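Long-range contacts in homoserine dehydrogenase (PDB 3ING), which binds NADPH and probably catalyses the interconversion of aspartate semialdehyde and homoserine on the biosynthetic route to threonine and methionine: residues Met111-Thr115 with Asp316-Leu320; Phe107-Asn112 with Ser131-Lys137; Ser172-Val178 with Asp208-Ala214. Where two conformers were deposited one is given. Residues are numbered along the deposited sequence.

Interaction 1. Residues Met111-Thr115 with Asp316-Leu320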
# COMPACT_ATOMS: atom_id res chain seq x y z
N MSE A 111 -23.49 -3.50 13.37
CA MSE A 111 -22.09 -3.80 13.26
C MSE A 111 -21.57 -3.67 11.85
O MSE A 111 -22.32 -3.86 10.87
CB MSE A 111 -21.84 -5.23 13.72
CG MSE A 111 -22.27 -5.51 15.13
SE MSE A 111 -21.73 -7.28 15.67
CE MSE A 111 -22.90 -8.14 15.42
N ASN A 112 -20.28 -3.34 11.72
CA ASN A 112 -19.61 -3.48 10.42
C ASN A 112 -19.03 -4.87 10.35
O ASN A 112 -19.09 -5.62 11.34
CB ASN A 112 -18.53 -2.42 10.21
CG ASN A 112 -19.08 -1.03 10.17
OD1 ASN A 112 -20.01 -0.72 9.41
ND2 ASN A 112 -18.51 -0.16 10.98
N VAL A 113 -18.49 -5.25 9.19
CA VAL A 113 -17.91 -6.55 9.00
C VAL A 113 -16.53 -6.53 8.42
O VAL A 113 -16.22 -5.74 7.54
CB VAL A 113 -18.84 -7.44 8.08
CG1 VAL A 113 -18.18 -8.75 7.72
CG2 VAL A 113 -20.18 -7.70 8.79
N VAL A 114 -15.68 -7.43 8.93
CA VAL A 114 -14.39 -7.73 8.33
C VAL A 114 -14.37 -9.21 7.99
O VAL A 114 -14.70 -10.04 8.83
CB VAL A 114 -13.23 -7.44 9.26
CG1 VAL A 114 -11.98 -7.97 8.65
CG2 VAL A 114 -13.14 -5.91 9.56
N THR A 115 -13.99 -9.56 6.76
CA THR A 115 -13.97 -10.95 6.40
C THR A 115 -12.68 -11.38 5.71
O THR A 115 -12.10 -10.66 4.92
CB THR A 115 -15.20 -11.32 5.52
OG1 THR A 115 -15.27 -12.76 5.32
CG2 THR A 115 -15.16 -10.59 4.15
N ASP A 316 -7.68 -4.43 8.80
CA ASP A 316 -9.06 -4.06 8.47
C ASP A 316 -9.82 -3.60 9.71
O ASP A 316 -10.57 -2.61 9.65
CB ASP A 316 -9.82 -5.19 7.78
CG ASP A 316 -9.59 -5.25 6.26
OD1 ASP A 316 -9.11 -4.26 5.65
OD2 ASP A 316 -9.98 -6.29 5.68
N ILE A 317 -9.66 -4.32 10.83
CA ILE A 317 -10.31 -3.92 12.10
C ILE A 317 -9.90 -2.49 12.52
O ILE A 317 -10.74 -1.65 12.92
CB ILE A 317 -9.98 -4.93 13.24
CG1 ILE A 317 -10.60 -6.31 12.94
CG2 ILE A 317 -10.46 -4.38 14.61
CD1 ILE A 317 -10.24 -7.42 13.98
N LEU A 318 -8.60 -2.21 12.38
CA LEU A 318 -8.07 -0.91 12.78
C LEU A 318 -8.51 0.17 11.80
O LEU A 318 -8.86 1.28 12.22
CB LEU A 318 -6.55 -1.00 12.90
CG LEU A 318 -6.11 -1.92 14.04
CD1 LEU A 318 -4.58 -2.05 14.10
CD2 LEU A 318 -6.67 -1.40 15.38
N LEU A 319 -8.57 -0.15 10.51
CA LEU A 319 -9.10 0.85 9.55
C LEU A 319 -10.55 1.20 9.88
O LEU A 319 -10.94 2.36 9.82
CB LEU A 319 -8.99 0.36 8.10
CG LEU A 319 -7.58 0.32 7.47
CD1 LEU A 319 -7.57 -0.43 6.13
CD2 LEU A 319 -7.12 1.79 7.31
N LEU A 320 -11.34 0.20 10.26
CA LEU A 320 -12.75 0.46 10.58
C LEU A 320 -12.93 1.16 11.92
O LEU A 320 -13.95 1.80 12.15
CB LEU A 320 -13.57 -0.81 10.52
CG LEU A 320 -13.95 -1.25 9.12
CD1 LEU A 320 -14.48 -2.70 9.11
CD2 LEU A 320 -15.01 -0.32 8.56
O HOH W 1 -9.83 -9.06 5.82
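The segment enters within helix 306-321 at D316, whose side chain has two roles towards the strand. Its CB packs against CG1 of V114 at 3.6 Å, while its carboxylate reaches the strand through water 1, which donates to OD2 of D316 (2.8 Å) and to O of T115 (2.9 Å). A buried charge needs compensation, and D316 finds it next door: OD1 forms a salt bridge with R140 and OD2 accepts from the backbone N of E142, a residue of the sodium site. One residue on, I317 points sideways, and its CG1 lies 4.2 Å from CG2 of V114. Its branched side chain also covers L85 and V87 of the adjacent strand.

Strand 112-115 belongs to the parallel part of the Rossmann-type sheet, between strands 85-88 and 139-140. N112 and V114 direct their CA-to-CB bonds at helix 306-321, which covers this face; V113 turns away to Y103, A106 and F107 of helix 97-108 on the other. The short segments run nearly antiparallel, at 159°, their axes 9.0 Å apart.

L318 and L319 carry the helix past the strand and pack on L160 of the second subunit. A full turn after D316, L320 comes back to the sheet, its N bonded to O of D316 at 3.0 Å. Leucine is long enough to span the gap: its CD1 meets CG2 of V114 at 3.5 Å, O of V113 at 3.8 Å and CB of N112 at 4.2 Å, while OD1 of N112 accepts from N of Y138.

Interaction 2. Residues Phe107-Asn112 with Ser131-Lys137. With EDO (1,2-ethanediol), chain H.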
# COMPACT_ATOMS: atom_id res chain seq x y z
N PHE A 107 -24.99 -6.50 10.14
CA PHE A 107 -25.33 -5.15 9.72
C PHE A 107 -26.57 -4.65 10.40
O PHE A 107 -26.64 -3.48 10.79
CB PHE A 107 -25.58 -5.06 8.21
CG PHE A 107 -24.42 -5.38 7.35
CD1 PHE A 107 -23.12 -5.01 7.70
CD2 PHE A 107 -24.63 -5.97 6.13
CE1 PHE A 107 -22.06 -5.30 6.87
CE2 PHE A 107 -23.60 -6.25 5.28
CZ PHE A 107 -22.30 -5.92 5.65
N GLU A 108 -27.58 -5.51 10.49
CA GLU A 108 -28.84 -5.14 11.09
C GLU A 108 -28.68 -4.97 12.58
O GLU A 108 -29.48 -4.30 13.20
CB GLU A 108 -29.93 -6.19 10.82
CG GLU A 108 -30.30 -6.27 9.34
CD GLU A 108 -31.35 -7.31 8.99
OE1 GLU A 108 -31.65 -8.19 9.82
OE2 GLU A 108 -31.84 -7.24 7.85
N SER A 109 -27.66 -5.59 13.17
CA SER A 109 -27.39 -5.47 14.58
C SER A 109 -26.50 -4.28 14.90
O SER A 109 -26.01 -4.18 16.01
CB SER A 109 -26.67 -6.71 15.09
OG SER A 109 -27.50 -7.85 15.04
N GLY A 110 -26.22 -3.42 13.92
CA GLY A 110 -25.39 -2.24 14.18
C GLY A 110 -23.89 -2.44 14.05
O GLY A 110 -23.10 -1.62 14.54
N MSE A 111 -23.49 -3.50 13.37
CA MSE A 111 -22.09 -3.80 13.26
C MSE A 111 -21.57 -3.67 11.85
O MSE A 111 -22.32 -3.86 10.87
CB MSE A 111 -21.84 -5.23 13.72
CG MSE A 111 -22.27 -5.51 15.13
SE MSE A 111 -21.73 -7.28 15.67
CE MSE A 111 -22.90 -8.14 15.42
N ASN A 112 -20.28 -3.34 11.72
CA ASN A 112 -19.61 -3.48 10.42
C ASN A 112 -19.03 -4.87 10.35
O ASN A 112 -19.09 -5.62 11.34
CB ASN A 112 -18.53 -2.42 10.21
CG ASN A 112 -19.08 -1.03 10.17
OD1 ASN A 112 -20.01 -0.72 9.41
ND2 ASN A 112 -18.51 -0.16 10.98
N SER A 131 -27.46 -4.97 1.64
CA SER A 131 -27.74 -4.97 3.07
C SER A 131 -26.80 -3.97 3.77
O SER A 131 -27.20 -3.26 4.70
CB SER A 131 -27.60 -6.40 3.62
OG SER A 131 -27.84 -6.46 5.01
N ALA A 132 -25.55 -3.90 3.33
CA ALA A 132 -24.60 -2.93 3.89
C ALA A 132 -25.15 -1.49 3.68
O ALA A 132 -25.21 -0.68 4.61
CB ALA A 132 -23.22 -3.09 3.24
N ASN A 133 -25.52 -1.21 2.44
CA ASN A 133 -26.08 0.09 2.08
C ASN A 133 -27.31 0.42 2.93
O ASN A 133 -27.36 1.45 3.58
CB ASN A 133 -26.47 0.13 0.61
CG ASN A 133 -27.06 1.48 0.21
OD1 ASN A 133 -26.38 2.50 0.21
ND2 ASN A 133 -28.35 1.48 -0.11
N GLN A 134 -28.28 -0.49 2.95
CA GLN A 134 -29.55 -0.25 3.63
C GLN A 134 -29.36 0.01 5.11
O GLN A 134 -30.19 0.65 5.76
CB GLN A 134 -30.48 -1.46 3.44
CG GLN A 134 -31.14 -1.53 2.06
CD GLN A 134 -31.91 -2.84 1.84
OE1 GLN A 134 -32.18 -3.58 2.79
NE2 GLN A 134 -32.25 -3.14 0.57
N ASN A 135 -28.32 -0.55 5.68
CA ASN A 135 -28.09 -0.40 7.11
C ASN A 135 -27.02 0.61 7.41
O ASN A 135 -26.71 0.84 8.57
CB ASN A 135 -27.74 -1.77 7.71
CG ASN A 135 -28.91 -2.69 7.77
OD1 ASN A 135 -29.77 -2.56 8.65
ND2 ASN A 135 -28.94 -3.68 6.88
N SER A 136 -26.47 1.25 6.37
CA SER A 136 -25.37 2.22 6.52
C SER A 136 -24.14 1.64 7.25
O SER A 136 -23.56 2.25 8.16
CB SER A 136 -25.84 3.51 7.20
OG SER A 136 -26.86 4.13 6.43
N LYS A 137 -23.73 0.46 6.81
CA LYS A 137 -22.56 -0.18 7.39
C LYS A 137 -21.58 -0.46 6.31
O LYS A 137 -21.86 -0.21 5.12
CB LYS A 137 -22.92 -1.47 8.11
CG LYS A 137 -23.94 -1.33 9.18
CD LYS A 137 -23.43 -0.51 10.32
CE LYS A 137 -24.46 -0.40 11.40
NZ LYS A 137 -25.56 0.52 11.01
C1 EDO H . -22.21 2.70 4.09
O1 EDO H . -23.26 1.75 3.87
C2 EDO H . -22.71 4.10 3.75
O2 EDO H . -23.02 4.78 4.97
O HOH W 2 -28.63 -0.91 11.63
O HOH W 3 -30.60 -5.88 5.63
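Apolar and van der Waals contact does most of the work, centred on the ring of F107. A132 lies over one face in a CH-pi contact, its CA 4.0 Å from the ring centroid and its small CB 3.8 Å from CE2 of F107; a bulkier residue would crowd the ring. At the ring edge, OG of S131 is 3.4 Å from CD2 of F107. The aliphatic part of K137 lies along F107 and the G110-M111 chain: its CB is 3.6 Å from CD1 of F107, its CG 3.4 Å from O of M111 and its CE 3.4 Å from C of G110.

No hydrogen bond crosses between the segments, so polar groups find partners through water, within their own segment or elsewhere in the chain. Water 3 joins OE2 of E108 (2.9 Å), OG of S131 (2.9 Å) and ND2 of N135 (3.0 Å); E108 also pairs with R104. NZ of K137 curls back to O of N135 at 2.7 Å, and ND2 of N135 donates to O of S131 at 2.8 Å.

Both helices finish in Schellman motifs, with positive phi at G110 and S136; at G110 a CB would jam against the preceding carbonyl. The contact thus packs together the C-terminal ends of helices 97-108 and 119-135, where the chain turns into the neighbouring strands 112-115 and 139-140 of the Rossmann-type sheet.

Interaction 3. Residues Ser172-Val178 with Asp208-Ala214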
# COMPACT_ATOMS: atom_id res chain seq x y z
N SER A 172 -3.60 -16.97 -5.41
CA SER A 172 -4.16 -18.21 -4.82
C SER A 172 -2.93 -19.07 -4.54
O SER A 172 -2.26 -19.52 -5.45
CB SER A 172 -5.16 -18.89 -5.79
OG SER A 172 -5.80 -20.06 -5.24
N SER A 173 -2.64 -19.27 -3.26
CA SER A 173 -1.42 -19.94 -2.82
C SER A 173 -1.31 -21.40 -3.21
O SER A 173 -0.48 -21.77 -4.08
CB SER A 173 -1.28 -19.84 -1.31
OG SER A 173 -1.09 -18.51 -0.89
N THR A 174 -2.17 -22.22 -2.60
CA THR A 174 -2.03 -23.68 -2.71
C THR A 174 -1.92 -24.20 -4.15
O THR A 174 -1.02 -25.00 -4.46
CB THR A 174 -3.12 -24.42 -1.90
OG1 THR A 174 -2.97 -24.08 -0.54
CG2 THR A 174 -3.02 -25.99 -2.07
N ILE A 175 -2.76 -23.70 -5.06
CA ILE A 175 -2.69 -24.16 -6.47
C ILE A 175 -1.33 -23.81 -7.06
O ILE A 175 -0.74 -24.59 -7.79
CB ILE A 175 -3.87 -23.62 -7.33
CG1 ILE A 175 -3.92 -24.31 -8.71
CG2 ILE A 175 -3.86 -22.08 -7.41
CD1 ILE A 175 -5.27 -24.24 -9.44
N ASN A 176 -0.80 -22.66 -6.70
CA ASN A 176 0.48 -22.25 -7.24
C ASN A 176 1.65 -23.06 -6.66
O ASN A 176 2.57 -23.46 -7.36
CB ASN A 176 0.66 -20.74 -7.08
CG ASN A 176 0.16 -19.99 -8.28
OD1 ASN A 176 0.79 -20.06 -9.35
ND2 ASN A 176 -0.99 -19.30 -8.15
N TYR A 177 1.57 -23.32 -5.37
CA TYR A 177 2.55 -24.10 -4.65
C TYR A 177 2.56 -25.49 -5.23
O TYR A 177 3.63 -26.10 -5.47
CB TYR A 177 2.12 -24.13 -3.17
CG TYR A 177 3.10 -24.69 -2.19
CD1 TYR A 177 4.26 -24.01 -1.88
CD2 TYR A 177 2.84 -25.88 -1.50
CE1 TYR A 177 5.17 -24.51 -0.95
CE2 TYR A 177 3.74 -26.37 -0.58
CZ TYR A 177 4.90 -25.68 -0.30
OH TYR A 177 5.81 -26.09 0.64
N VAL A 178 1.35 -26.01 -5.48
CA VAL A 178 1.21 -27.37 -6.08
C VAL A 178 1.84 -27.44 -7.45
O VAL A 178 2.62 -28.31 -7.73
CB VAL A 178 -0.27 -27.82 -6.17
CG1 VAL A 178 -0.44 -28.97 -7.15
CG2 VAL A 178 -0.80 -28.20 -4.77
N ASP A 208 -9.00 -25.48 -3.79
CA ASP A 208 -7.70 -25.02 -4.29
C ASP A 208 -7.36 -25.68 -5.63
O ASP A 208 -7.02 -25.01 -6.60
CB ASP A 208 -6.59 -25.38 -3.31
CG ASP A 208 -6.61 -24.54 -2.04
OD1 ASP A 208 -6.57 -23.31 -2.18
OD2 ASP A 208 -6.56 -25.11 -0.94
N LEU A 209 -7.45 -27.00 -5.66
CA LEU A 209 -6.99 -27.78 -6.83
C LEU A 209 -7.86 -27.56 -8.04
O LEU A 209 -7.40 -27.66 -9.17
CB LEU A 209 -6.88 -29.28 -6.48
CG LEU A 209 -5.95 -29.57 -5.29
CD1 LEU A 209 -5.92 -31.07 -4.94
CD2 LEU A 209 -4.52 -29.02 -5.52
N ASN A 210 -9.13 -27.26 -7.86
CA ASN A 210 -9.93 -27.05 -9.07
C ASN A 210 -9.94 -25.58 -9.49
O ASN A 210 -10.54 -25.24 -10.49
CB ASN A 210 -11.31 -27.67 -8.96
CG ASN A 210 -12.11 -27.10 -7.86
OD1 ASN A 210 -11.86 -25.98 -7.43
ND2 ASN A 210 -13.08 -27.89 -7.37
N GLY A 211 -9.19 -24.74 -8.77
CA GLY A 211 -9.07 -23.33 -9.15
C GLY A 211 -10.21 -22.44 -8.66
O GLY A 211 -10.27 -21.24 -8.96
N LEU A 212 -11.10 -23.01 -7.85
CA LEU A 212 -12.24 -22.27 -7.30
C LEU A 212 -11.81 -21.17 -6.33
O LEU A 212 -12.39 -20.11 -6.30
CB LEU A 212 -13.20 -23.23 -6.60
CG LEU A 212 -14.57 -22.70 -6.17
CD1 LEU A 212 -15.29 -22.01 -7.32
CD2 LEU A 212 -15.45 -23.90 -5.64
N ASP A 213 -10.77 -21.42 -5.54
CA ASP A 213 -10.24 -20.36 -4.65
C ASP A 213 -9.83 -19.17 -5.51
O ASP A 213 -10.18 -18.04 -5.21
CB ASP A 213 -9.06 -20.88 -3.84
CG ASP A 213 -8.41 -19.81 -2.95
OD1 ASP A 213 -9.04 -19.38 -1.97
OD2 ASP A 213 -7.25 -19.40 -3.21
N ALA A 214 -9.07 -19.41 -6.57
CA ALA A 214 -8.68 -18.30 -7.44
C ALA A 214 -9.91 -17.61 -8.06
O ALA A 214 -9.94 -16.37 -8.21
CB ALA A 214 -7.75 -18.81 -8.56
O HOH W 4 -5.20 -22.40 -4.27
O HOH W 5 -7.46 -22.05 -6.58
O HOH W 6 -4.99 -18.87 -1.63
O HOH W 7 -4.91 -21.87 -0.89
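I175, D208 and S172 give up the most surface here, and each meets its neighbours differently. I175 extends its CD1 to O of D208 (3.4 Å), O of L209 (4.0 Å) and CA of G211 (3.9 Å), covering the bend between helices 206-209 and 212-226. G211 suits that bend: its phi is positive, and a CB would be jammed against the preceding carbonyl. CG2 of V178 touches CD2 of L209 at 3.9 Å.

D208 puts its CG 3.5 Å from CB of T174, and its carboxylate is well supplied with donors. OD2 accepts from the backbone N of E202, a residue that binds NADPH, while OD1 accepts from water 4 (2.7 Å) and water 7 (2.5 Å). These waters in turn accept from N of I175 (2.9 Å) and N of T174 (3.2 Å), amides near the start of helix 173-183.

S172 is small enough to come close to helix 212-226, its CB 3.8 Å from CB of A214. Its OG donates to OD2 of D213 at 2.6 Å and accepts from waters 4 and 5. D213 also makes a salt bridge with K118, a predicted NADPH-binding residue, and lies beside K217, the predicted proton donor. With D213 bonded directly and D208 through water 4, S172 marks a hydrated polar junction, consistent with a place beside the probable active site.

Interactions 1 and 2 share M111 and N112 and meet directly, CG2 of V113 lying 3.6 Å from CE1 of F107, so a single strand-helix unit of the Rossmann-type domain serves both. Interaction 1 is buried, joins that sheet to the C-terminal helix and is mainly aliphatic; interaction 2 lies farther out, is partly exposed and combines an aromatic ring with a lysine chain and water-bridged polar groups. Interaction 3 is buried too, but on the opposite side of the chain's centre, about 26 Å from interaction 1 between centres. It joins helices of the other family region; there acids and ordered waters accompany aliphatic packing, and the side chain of D213 comes within about 5 Å of NADPH.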